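Local coordinates for Dna-binding protein RAP1 (Saccharomyces cerevisiae, PDB 4BJT), which binds telomeric DNA and, through its C-terminal domain, the Rap1-binding module of Rif1, probably recruiting it to telomeres, at residues 89-94 with 142-147; 128-133 with 138-143; 160-165 with 179-184. All coordinates share one frame; numbering follows the deposited sequence.

Contact 1. Residues 89-94 with 142-147; sequences RQFMDK and RYFLNM
Phe91 drives the edge of its ring, CE2 and CZ foremost, at one face of the Phe144 ring, a T-shaped pair with centroids 5.3 Å apart and planes at 83°. The nearest approach is Phe91 CE2 to Phe144 CG at 3.9 Å, with CZ lying over the centre of the Phe144 face. CG of Phe91 stands anti to its backbone N (chi1 165°), which carries the ring out from helix 88-99 toward helix 140-150. Beside the rings, Met92 is bent at chi2 (-59°) and again at chi3, and these bends bring its sulfur beside Phe144 and its methyl onto Leu145: SD lies 4.2 Å from Phe144 CB, and CE reaches Leu145 CG at 3.7 Å. An alanine in place of Met92 would take away both sulfur and methyl and would probably leave a gap beside Leu145 and the CB of Phe144. The helix segments run antiparallel, and at an axis separation of 11.1 Å at closest approach the contact is made by the long side chains of Phe91, Met92, Phe144 and Leu145. The far flank of helix 88-99 is looser and polar: Arg89, Gln90 and Asp93 are exposed, and Arg89 pairs with Asp64. Away from the apolar seam on helix 140-150, Asn146 ND2 gives a nearly straight bond of 2.8 Å to Arg142 O and another to Tyr58 O, while the Arg142 guanidinium has salt bridges to Asp59 and Glu55. Ile129 of helix 123-132 packs on Phe144, and Phe82 meets Phe91 in a second edge-to-face pair. Polar groups thus keep to the flanks, and the two helices meet through dispersion and one T-shaped pair, in which the positive ring edge of Phe91 probably meets the electron-rich face of Phe144.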
# COMPACT_ATOMS: atom_id res chain seq x y z
N ARG C 89 11.55 9.12 -8.54
CA ARG C 89 11.95 9.78 -7.30
C ARG C 89 11.04 10.99 -7.02
O ARG C 89 10.65 11.20 -5.88
CB ARG C 89 13.43 10.17 -7.36
CG ARG C 89 13.93 10.80 -6.07
CD ARG C 89 15.38 11.15 -6.18
NE ARG C 89 16.26 9.97 -6.20
CZ ARG C 89 16.71 9.34 -5.11
NH1 ARG C 89 16.36 9.74 -3.90
NH2 ARG C 89 17.51 8.29 -5.24
N GLN C 90 10.73 11.78 -8.04
CA GLN C 90 9.90 12.97 -7.84
C GLN C 90 8.51 12.58 -7.34
O GLN C 90 7.98 13.19 -6.41
CB GLN C 90 9.83 13.83 -9.09
CG GLN C 90 9.23 15.20 -8.78
CD GLN C 90 9.26 16.10 -9.98
OE1 GLN C 90 8.86 15.69 -11.06
NE2 GLN C 90 9.86 17.29 -9.87
N PHE C 91 7.92 11.54 -7.95
CA PHE C 91 6.63 11.02 -7.50
C PHE C 91 6.71 10.54 -6.06
O PHE C 91 5.88 10.90 -5.23
CB PHE C 91 6.15 9.88 -8.41
CG PHE C 91 5.03 9.05 -7.84
CD1 PHE C 91 3.72 9.52 -7.83
CD2 PHE C 91 5.27 7.80 -7.30
CE1 PHE C 91 2.69 8.76 -7.28
CE2 PHE C 91 4.25 7.06 -6.73
CZ PHE C 91 2.95 7.52 -6.77
N MET C 92 7.74 9.76 -5.73
CA MET C 92 7.87 9.18 -4.39
C MET C 92 8.05 10.28 -3.36
O MET C 92 7.51 10.18 -2.26
CB MET C 92 9.05 8.20 -4.31
CG MET C 92 8.89 6.97 -5.17
SD MET C 92 7.41 5.96 -4.80
CE MET C 92 7.64 5.63 -3.14
N ASP C 93 8.80 11.32 -3.68
CA ASP C 93 9.01 12.40 -2.74
C ASP C 93 7.71 13.20 -2.52
O ASP C 93 7.44 13.58 -1.38
CB ASP C 93 10.19 13.27 -3.18
CG ASP C 93 11.55 12.54 -3.09
OD1 ASP C 93 11.59 11.41 -2.59
OD2 ASP C 93 12.53 13.05 -3.65
N LYS C 94 6.85 13.37 -3.55
CA LYS C 94 5.55 14.03 -3.36
C LYS C 94 4.64 13.13 -2.51
O LYS C 94 3.94 13.63 -1.63
CB LYS C 94 4.87 14.38 -4.69
CG LYS C 94 3.68 15.29 -4.54
CD LYS C 94 4.09 16.69 -4.09
CE LYS C 94 2.92 17.60 -3.88
NZ LYS C 94 3.34 19.04 -3.76
N ARG C 142 6.06 1.72 0.03
CA ARG C 142 6.44 0.36 -0.25
C ARG C 142 5.56 -0.23 -1.36
O ARG C 142 6.04 -0.97 -2.22
CB ARG C 142 6.24 -0.46 1.06
CG ARG C 142 6.77 -1.83 0.94
CD ARG C 142 6.61 -2.61 2.25
NE ARG C 142 7.37 -2.00 3.34
CZ ARG C 142 7.48 -2.53 4.56
NH1 ARG C 142 6.82 -3.63 4.88
NH2 ARG C 142 8.23 -1.94 5.49
N TYR C 143 4.26 0.05 -1.31
CA TYR C 143 3.33 -0.46 -2.30
C TYR C 143 3.76 -0.02 -3.68
O TYR C 143 3.94 -0.85 -4.57
CB TYR C 143 1.90 -0.01 -1.99
CG TYR C 143 0.86 -0.66 -2.88
CD1 TYR C 143 0.71 -0.27 -4.21
CD2 TYR C 143 0.10 -1.73 -2.43
CE1 TYR C 143 -0.21 -0.89 -5.04
CE2 TYR C 143 -0.87 -2.32 -3.24
CZ TYR C 143 -1.02 -1.91 -4.55
OH TYR C 143 -1.96 -2.55 -5.30
N PHE C 144 3.96 1.28 -3.86
CA PHE C 144 4.33 1.78 -5.21
C PHE C 144 5.71 1.34 -5.66
O PHE C 144 5.87 0.95 -6.81
CB PHE C 144 4.20 3.30 -5.29
CG PHE C 144 2.76 3.74 -5.28
CD1 PHE C 144 1.96 3.53 -6.38
CD2 PHE C 144 2.19 4.30 -4.16
CE1 PHE C 144 0.61 3.89 -6.36
CE2 PHE C 144 0.84 4.64 -4.14
CZ PHE C 144 0.07 4.44 -5.24
N LEU C 145 6.73 1.37 -4.77
CA LEU C 145 8.05 0.94 -5.21
C LEU C 145 8.03 -0.48 -5.71
O LEU C 145 8.67 -0.79 -6.71
CB LEU C 145 9.07 1.05 -4.09
CG LEU C 145 9.46 2.47 -3.68
CD1 LEU C 145 10.14 2.47 -2.30
CD2 LEU C 145 10.36 3.12 -4.74
N ASN C 146 7.35 -1.38 -4.98
CA ASN C 146 7.32 -2.79 -5.35
C ASN C 146 6.42 -3.04 -6.56
O ASN C 146 6.79 -3.81 -7.43
CB ASN C 146 6.97 -3.66 -4.15
CG ASN C 146 8.15 -3.72 -3.20
OD1 ASN C 146 9.01 -4.57 -3.32
ND2 ASN C 146 8.22 -2.80 -2.29
N MET C 147 5.29 -2.35 -6.65
CA MET C 147 4.43 -2.42 -7.82
C MET C 147 5.21 -2.04 -9.07
O MET C 147 5.18 -2.73 -10.08
CB MET C 147 3.24 -1.45 -7.63
CG MET C 147 2.33 -1.34 -8.87
SD MET C 147 1.26 0.09 -8.61
CE MET C 147 0.31 0.18 -10.18

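Contact 2. Residues 128-133 with 138-143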
# COMPACT_ATOMS: atom_id res chain seq x y z
N SER C 128 -8.46 1.17 -2.62
CA SER C 128 -8.12 -0.25 -2.67
C SER C 128 -6.76 -0.49 -2.00
O SER C 128 -6.60 -1.47 -1.24
CB SER C 128 -8.07 -0.75 -4.11
OG SER C 128 -9.38 -0.76 -4.66
N ILE C 129 -5.79 0.40 -2.23
CA ILE C 129 -4.48 0.25 -1.61
C ILE C 129 -4.62 0.37 -0.09
O ILE C 129 -4.12 -0.48 0.66
CB ILE C 129 -3.47 1.29 -2.15
CG1 ILE C 129 -3.19 1.07 -3.64
CG2 ILE C 129 -2.15 1.24 -1.34
CD1 ILE C 129 -2.50 2.25 -4.28
N LEU C 130 -5.30 1.42 0.39
CA LEU C 130 -5.47 1.64 1.82
C LEU C 130 -6.08 0.42 2.48
O LEU C 130 -5.64 0.01 3.56
CB LEU C 130 -6.37 2.83 2.09
CG LEU C 130 -5.66 4.14 2.15
CD1 LEU C 130 -6.64 5.30 1.98
CD2 LEU C 130 -4.88 4.25 3.49
N THR C 131 -7.05 -0.21 1.80
CA THR C 131 -7.70 -1.40 2.33
C THR C 131 -6.72 -2.57 2.44
O THR C 131 -6.69 -3.24 3.47
CB THR C 131 -8.92 -1.74 1.48
OG1 THR C 131 -9.81 -0.61 1.47
CG2 THR C 131 -9.67 -2.95 2.01
N CYS C 132 -5.90 -2.81 1.42
CA CYS C 132 -4.99 -3.94 1.49
C CYS C 132 -3.80 -3.69 2.42
O CYS C 132 -3.12 -4.65 2.80
CB CYS C 132 -4.54 -4.39 0.12
SG CYS C 132 -3.16 -3.48 -0.57
N LEU C 133 -3.57 -2.42 2.82
CA LEU C 133 -2.55 -2.09 3.80
C LEU C 133 -3.13 -2.10 5.23
O LEU C 133 -2.41 -1.73 6.15
CB LEU C 133 -1.95 -0.70 3.54
CG LEU C 133 -1.27 -0.49 2.18
CD1 LEU C 133 -0.64 0.89 2.09
CD2 LEU C 133 -0.33 -1.58 1.85
N MET C 138 2.18 4.13 6.45
CA MET C 138 3.64 3.97 6.32
C MET C 138 4.03 2.95 5.26
O MET C 138 5.20 2.94 4.87
CB MET C 138 4.27 3.58 7.68
CG MET C 138 4.04 4.60 8.79
SD MET C 138 4.97 6.15 8.58
CE MET C 138 3.83 7.13 7.48
N VAL C 139 3.10 2.07 4.84
CA VAL C 139 3.37 1.05 3.83
C VAL C 139 2.99 1.57 2.41
O VAL C 139 3.26 0.89 1.42
CB VAL C 139 2.68 -0.28 4.25
CG1 VAL C 139 3.05 -1.42 3.32
CG2 VAL C 139 3.04 -0.66 5.69
N PHE C 140 2.41 2.79 2.26
CA PHE C 140 2.07 3.33 0.91
C PHE C 140 3.28 3.40 0.00
O PHE C 140 3.23 2.95 -1.15
CB PHE C 140 1.45 4.72 0.99
CG PHE C 140 0.01 4.75 0.59
CD1 PHE C 140 -0.35 4.75 -0.73
CD2 PHE C 140 -0.98 4.78 1.54
CE1 PHE C 140 -1.69 4.80 -1.11
CE2 PHE C 140 -2.32 4.78 1.17
CZ PHE C 140 -2.66 4.83 -0.16
N PRO C 141 4.41 3.98 0.45
CA PRO C 141 5.57 4.05 -0.46
C PRO C 141 6.06 2.67 -0.90
O PRO C 141 6.36 2.44 -2.07
CB PRO C 141 6.61 4.81 0.36
CG PRO C 141 5.79 5.63 1.30
CD PRO C 141 4.68 4.69 1.70
N ARG C 142 6.06 1.72 0.03
CA ARG C 142 6.44 0.36 -0.25
C ARG C 142 5.56 -0.23 -1.36
O ARG C 142 6.04 -0.97 -2.22
CB ARG C 142 6.24 -0.46 1.06
CG ARG C 142 6.77 -1.83 0.94
CD ARG C 142 6.61 -2.61 2.25
NE ARG C 142 7.37 -2.00 3.34
CZ ARG C 142 7.48 -2.53 4.56
NH1 ARG C 142 6.82 -3.63 4.88
NH2 ARG C 142 8.23 -1.94 5.49
N TYR C 143 4.26 0.05 -1.31
CA TYR C 143 3.33 -0.46 -2.30
C TYR C 143 3.76 -0.02 -3.68
O TYR C 143 3.94 -0.85 -4.57
CB TYR C 143 1.90 -0.01 -1.99
CG TYR C 143 0.86 -0.66 -2.88
CD1 TYR C 143 0.71 -0.27 -4.21
CD2 TYR C 143 0.10 -1.73 -2.43
CE1 TYR C 143 -0.21 -0.89 -5.04
CE2 TYR C 143 -0.87 -2.32 -3.24
CZ TYR C 143 -1.02 -1.91 -4.55
OH TYR C 143 -1.96 -2.55 -5.30
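Val139 opens the contact with CG1, which meets Leu133 CD2 at 3.7 Å just where helix 123-132 has ended. The other methyl of that leucine, CD1, reaches the backbone N of Phe140 at 3.6 Å and also touches the ring atom CD2. Phe140 then lays one face of its ring against Ile129 while its edge meets Leu130. Ile129 CG2 sits over that face in a CH-pi contact, 4.0 Å from the centroid, and Leu130 CD2 comes in at the edge, in the ring plane, 3.5 Å from CE2. The two segments belong to consecutive helices of the Rap1 C-terminal domain, joined by a short loop and packed through Phe140 and Tyr143; Leu115 of helix 108-119 packs on the Phe140 ring. Leu130 also touches an apolar side chain of the bound peptide. One helical turn on, Tyr143 projects its ring with CG anti to the backbone N (chi1 -173°). Ile129 CG1 stands over one face, 3.9 Å from the centroid and 17° off the normal, with CG2 also near the ring. Cys132 SG approaches the same ring obliquely, 3.7 Å from CE2, as a sulfur-aromatic contact. At the far end of Tyr143, OH is hydrogen-bonded to Asn153.

Contact 3. Residues 160-165 with 179-184; sequences GIWTHD and RKLVKK
The lead-in to helix 164-171, with Thr163 as its N-cap, packs against helix 175-185 through Trp162 and Lys184. The CZ3 and CH2 atoms of the Trp162 indole meet Leu181, where CZ3 lies 3.7 Å from CD1 and 3.9 Å from CD2; the two side chains cross at about a right angle, and CD1 meets the ring obliquely. The indole is also stacked with His185 of helix 175-185 and takes a cation-pi contact from Arg193 of helix 187-198. Helices 164-171 and 175-185 follow each other closely in the chain, and the loop leading into the first touches the second. Thr163 OG1 caps Asp166 N, while its methyl CG2 lies 4.2 Å from Lys184 NZ. Lys184 reaches across on a fully extended chain (chi1 179°, the later torsions all near 180°), which sets NZ close to the loop backbone. There a water lies 3.0 Å from Lys184 NZ, whose proton it accepts, and is hydrogen-bonded to Ile161 O at 2.8 Å. The ammonium has further partners in the carboxylate of Asp166, a salt bridge, and in Pro156 O.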
# COMPACT_ATOMS: atom_id res chain seq x y z
N GLY C 160 3.24 -6.49 4.74
CA GLY C 160 2.32 -5.37 4.92
C GLY C 160 1.30 -5.19 3.82
O GLY C 160 0.36 -4.41 3.99
N ILE C 161 1.46 -5.87 2.68
CA ILE C 161 0.53 -5.74 1.56
C ILE C 161 -0.26 -7.02 1.47
O ILE C 161 0.26 -8.05 1.06
CB ILE C 161 1.32 -5.45 0.25
CG1 ILE C 161 2.21 -4.20 0.43
CG2 ILE C 161 0.36 -5.33 -0.95
CD1 ILE C 161 2.93 -3.73 -0.79
N TRP C 162 -1.52 -6.96 1.92
CA TRP C 162 -2.37 -8.13 1.96
C TRP C 162 -2.99 -8.41 0.60
O TRP C 162 -3.77 -7.61 0.09
CB TRP C 162 -3.48 -7.95 3.00
CG TRP C 162 -2.97 -8.00 4.40
CD1 TRP C 162 -2.44 -6.99 5.13
CD2 TRP C 162 -2.97 -9.15 5.25
NE1 TRP C 162 -2.06 -7.44 6.37
CE2 TRP C 162 -2.37 -8.77 6.47
CE3 TRP C 162 -3.42 -10.46 5.10
CZ2 TRP C 162 -2.21 -9.66 7.53
CZ3 TRP C 162 -3.30 -11.33 6.16
CH2 TRP C 162 -2.65 -10.94 7.34
N THR C 163 -2.72 -9.57 0.05
CA THR C 163 -3.33 -10.00 -1.20
C THR C 163 -4.61 -10.80 -0.94
O THR C 163 -4.89 -11.23 0.19
CB THR C 163 -2.35 -10.86 -1.98
OG1 THR C 163 -2.09 -12.02 -1.20
CG2 THR C 163 -1.05 -10.13 -2.28
N HIS C 164 -5.35 -11.08 -2.01
CA HIS C 164 -6.54 -11.92 -1.91
C HIS C 164 -6.18 -13.28 -1.34
O HIS C 164 -6.86 -13.77 -0.44
CB HIS C 164 -7.20 -12.06 -3.29
CG HIS C 164 -8.35 -13.02 -3.30
ND1 HIS C 164 -9.60 -12.66 -2.84
CD2 HIS C 164 -8.38 -14.33 -3.66
CE1 HIS C 164 -10.36 -13.74 -2.95
NE2 HIS C 164 -9.67 -14.77 -3.44
N ASP C 165 -5.08 -13.89 -1.83
CA ASP C 165 -4.62 -15.18 -1.33
C ASP C 165 -4.29 -15.14 0.16
O ASP C 165 -4.56 -16.09 0.87
CB ASP C 165 -3.39 -15.66 -2.13
CG ASP C 165 -3.72 -16.13 -3.54
OD1 ASP C 165 -4.93 -16.28 -3.86
OD2 ASP C 165 -2.76 -16.38 -4.32
N ARG C 179 1.12 -20.21 9.37
CA ARG C 179 2.58 -20.10 9.59
C ARG C 179 3.21 -19.25 8.48
O ARG C 179 4.00 -18.35 8.77
CB ARG C 179 3.24 -21.50 9.64
CG ARG C 179 4.72 -21.46 10.02
CD ARG C 179 5.45 -22.78 9.74
NE ARG C 179 5.50 -23.10 8.31
CZ ARG C 179 6.31 -22.54 7.41
NH1 ARG C 179 7.17 -21.59 7.78
NH2 ARG C 179 6.26 -22.91 6.14
N LYS C 180 2.88 -19.54 7.21
CA LYS C 180 3.43 -18.79 6.09
C LYS C 180 2.97 -17.34 6.09
O LYS C 180 3.73 -16.42 5.76
CB LYS C 180 3.04 -19.44 4.76
CG LYS C 180 3.74 -20.77 4.51
CD LYS C 180 3.38 -21.33 3.14
CE LYS C 180 4.12 -22.61 2.82
NZ LYS C 180 3.96 -22.99 1.39
N LEU C 181 1.71 -17.15 6.46
CA LEU C 181 1.15 -15.84 6.55
C LEU C 181 1.82 -14.98 7.61
O LEU C 181 2.12 -13.81 7.33
CB LEU C 181 -0.34 -15.99 6.83
CG LEU C 181 -1.16 -14.76 6.74
CD1 LEU C 181 -1.14 -14.20 5.31
CD2 LEU C 181 -2.57 -15.06 7.13
N VAL C 182 2.05 -15.53 8.82
CA VAL C 182 2.70 -14.74 9.88
C VAL C 182 4.15 -14.54 9.55
O VAL C 182 4.69 -13.51 9.91
CB VAL C 182 2.50 -15.23 11.33
CG1 VAL C 182 1.04 -15.24 11.68
CG2 VAL C 182 3.17 -16.57 11.58
N LYS C 183 4.79 -15.46 8.82
CA LYS C 183 6.17 -15.26 8.38
C LYS C 183 6.26 -14.03 7.43
O LYS C 183 7.22 -13.26 7.48
CB LYS C 183 6.69 -16.52 7.69
CG LYS C 183 8.09 -16.40 7.14
CD LYS C 183 8.70 -17.77 6.87
CE LYS C 183 10.08 -17.70 6.23
NZ LYS C 183 11.14 -17.19 7.16
N LYS C 184 5.23 -13.85 6.59
CA LYS C 184 5.17 -12.73 5.68
C LYS C 184 4.87 -11.41 6.37
O LYS C 184 5.58 -10.43 6.16
CB LYS C 184 4.12 -13.00 4.58
CG LYS C 184 3.94 -11.88 3.58
CD LYS C 184 2.90 -12.24 2.54
CE LYS C 184 2.87 -11.19 1.45
NZ LYS C 184 1.83 -11.49 0.43
O HOH W 1 2.09 -8.85 -0.92

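Overall arrangement
The centre of contact 2 lies about 2 Å from the centre of the chain, that of contact 1 about 10 Å and that of contact 3 about 13 Å. All three are buried, contact 3 less completely: contacts 1 and 2 are apolar, while contact 3 adds a partly exposed lysine and threonine, a water and a backbone carbonyl to its indole-leucine patch. Contacts 1 and 2 share helix 140-150: Phe144 and Leu145 meet helix 88-99, Phe140 and Tyr143 meet helix 123-132, and Phe144 CZ also touches Ile129 CD1 at 3.5 Å. Contact 3 joins this core through a probable hydrogen bond from Trp162 N to Cys132 O and through Ile161 CD1 against Tyr143 CA.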